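Local structure of RsbT co-antagonist protein RsbRA (Bacillus subtilis, 2BNL) at residues Q9-N14 against E48-L53. The protein acts in the stressosome as a positive regulator of sigma-B under salt and heat stress, stimulating the activity of the RsbT kinase toward RsbS in vitro. Residues are numbered along the deposited sequence; the frame is centred on the assembly and turned at random.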
# COMPACT_ATOMS: atom_id res chain seq x y z
N GLN A 9 0.22 -20.89 4.74
CA GLN A 9 -0.54 -22.01 5.25
C GLN A 9 -1.93 -21.66 5.78
O GLN A 9 -2.87 -22.37 5.55
CB GLN A 9 0.27 -22.73 6.28
CG GLN A 9 -0.57 -23.45 7.31
CD GLN A 9 0.23 -24.18 8.42
OE1 GLN A 9 1.12 -23.61 9.14
NE2 GLN A 9 -0.09 -25.41 8.55
N PHE A 10 -2.06 -20.51 6.43
CA PHE A 10 -3.32 -20.11 6.90
C PHE A 10 -4.23 -19.78 5.75
O PHE A 10 -5.38 -20.17 5.73
CB PHE A 10 -3.18 -18.93 7.90
CG PHE A 10 -4.47 -18.56 8.52
CD1 PHE A 10 -4.84 -19.08 9.76
CD2 PHE A 10 -5.36 -17.73 7.86
CE1 PHE A 10 -6.08 -18.72 10.31
CE2 PHE A 10 -6.60 -17.40 8.40
CZ PHE A 10 -6.96 -17.88 9.61
N ILE A 11 -3.74 -19.10 4.73
CA ILE A 11 -4.54 -18.84 3.54
C ILE A 11 -4.95 -20.12 2.90
O ILE A 11 -6.15 -20.27 2.60
CB ILE A 11 -3.85 -17.91 2.53
CG1 ILE A 11 -3.55 -16.56 3.22
CG2 ILE A 11 -4.64 -17.79 1.16
CD1 ILE A 11 -2.41 -15.79 2.44
N ALA A 12 -3.99 -21.08 2.67
CA ALA A 12 -4.30 -22.35 2.04
C ALA A 12 -5.41 -23.12 2.79
O ALA A 12 -6.25 -23.71 2.13
CB ALA A 12 -3.09 -23.22 1.90
N GLU A 13 -5.43 -23.07 4.14
CA GLU A 13 -6.36 -23.81 4.96
C GLU A 13 -7.70 -23.13 5.18
O GLU A 13 -8.57 -23.75 5.67
CB GLU A 13 -5.74 -24.12 6.34
CG GLU A 13 -4.66 -25.09 6.17
CD GLU A 13 -3.71 -25.18 7.33
OE1 GLU A 13 -3.87 -24.41 8.33
OE2 GLU A 13 -2.74 -26.01 7.18
N ASN A 14 -7.85 -21.89 4.72
CA ASN A 14 -9.04 -21.06 5.02
C ASN A 14 -9.55 -20.37 3.80
O ASN A 14 -9.99 -19.24 3.87
CB ASN A 14 -8.64 -20.07 6.11
CG ASN A 14 -8.33 -20.79 7.47
OD1 ASN A 14 -9.26 -21.21 8.17
ND2 ASN A 14 -7.03 -20.92 7.84
N GLU A 48 -9.58 -14.47 -7.85
CA GLU A 48 -8.38 -14.19 -8.70
C GLU A 48 -7.27 -13.75 -7.76
O GLU A 48 -6.11 -14.07 -7.94
CB GLU A 48 -8.58 -13.01 -9.63
CG GLU A 48 -8.89 -13.26 -11.11
CD GLU A 48 -8.95 -11.95 -11.96
OE1 GLU A 48 -8.03 -11.78 -12.82
OE2 GLU A 48 -9.94 -11.10 -11.78
N TYR A 49 -7.60 -12.93 -6.78
CA TYR A 49 -6.54 -12.50 -5.76
C TYR A 49 -5.99 -13.61 -4.90
O TYR A 49 -4.77 -13.76 -4.74
CB TYR A 49 -7.15 -11.48 -4.85
CG TYR A 49 -6.20 -10.82 -3.93
CD1 TYR A 49 -5.19 -9.97 -4.41
CD2 TYR A 49 -6.31 -10.98 -2.59
CE1 TYR A 49 -4.33 -9.29 -3.55
CE2 TYR A 49 -5.40 -10.29 -1.71
CZ TYR A 49 -4.43 -9.45 -2.22
OH TYR A 49 -3.64 -8.77 -1.33
N ILE A 50 -6.89 -14.44 -4.35
CA ILE A 50 -6.41 -15.59 -3.60
C ILE A 50 -5.46 -16.50 -4.47
O ILE A 50 -4.49 -17.04 -3.95
CB ILE A 50 -7.57 -16.46 -2.99
CG1 ILE A 50 -8.39 -15.67 -1.99
CG2 ILE A 50 -7.07 -17.61 -2.00
CD1 ILE A 50 -9.94 -16.21 -1.63
N ASP A 51 -5.83 -16.72 -5.72
CA ASP A 51 -5.06 -17.55 -6.65
C ASP A 51 -3.65 -16.95 -6.85
O ASP A 51 -2.70 -17.69 -6.88
CB ASP A 51 -5.70 -17.64 -8.02
CG ASP A 51 -6.86 -18.63 -8.08
OD1 ASP A 51 -7.21 -19.25 -7.07
OD2 ASP A 51 -7.40 -18.74 -9.19
N ILE A 52 -3.56 -15.63 -6.91
CA ILE A 52 -2.27 -14.89 -6.84
C ILE A 52 -1.46 -15.17 -5.59
O ILE A 52 -0.26 -15.52 -5.67
CB ILE A 52 -2.42 -13.38 -7.08
CG1 ILE A 52 -2.86 -13.10 -8.53
CG2 ILE A 52 -1.16 -12.63 -6.67
CD1 ILE A 52 -3.67 -11.80 -8.72
N LEU A 53 -2.12 -15.15 -4.46
CA LEU A 53 -1.47 -15.37 -3.20
C LEU A 53 -0.90 -16.77 -3.17
O LEU A 53 0.24 -16.95 -2.75
CB LEU A 53 -2.45 -15.13 -2.04
CG LEU A 53 -3.08 -13.77 -1.89
CD1 LEU A 53 -4.02 -13.79 -0.66
CD2 LEU A 53 -2.19 -12.63 -1.86
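Ile11, near the end of helix 5-13, meets Ile50 and Leu53, one turn apart on helix 39-54, in the buried interior of the all-helical, nonheme globin domain that forms the N-terminal part of RsbRA. The contact is purely apolar and small, burying 111 Å² in all. Each branch of Ile11 finds its own partner. With chi1 at -60°, CG1 lies beside the backbone N and CG2 anti to it, which brings CG2 to Ile50 CG2 at 4.0 Å, methyl against methyl, while the longer CG1 arm carries CD1 to Leu53 CD1, also at 4.0 Å, the side chains of Ile11 and Leu53 running nearly perpendicular. Leu18 and Phe119 also touch Ile11, and Trp22 of helix 15-30 packs on both Ile50 and Leu53, joining this helix pair to the neighbouring helices.

Within helix 39-54, the other methyl of Leu53, CD2, lies over one face of the Tyr49 ring, nearer its edge than its middle, 3.9 Å from the ring plane.

No hydrogen bond links the two segments; two side-chain bonds lie inside 9-14. Gln9 NE2 donates to Glu13 OE2 on its syn side across one helical turn. The Asn14 side chain turns back: its ND2 gives Phe10 O a 2.8 Å hydrogen bond and sits 3.2 Å above the centre of the Phe10 ring.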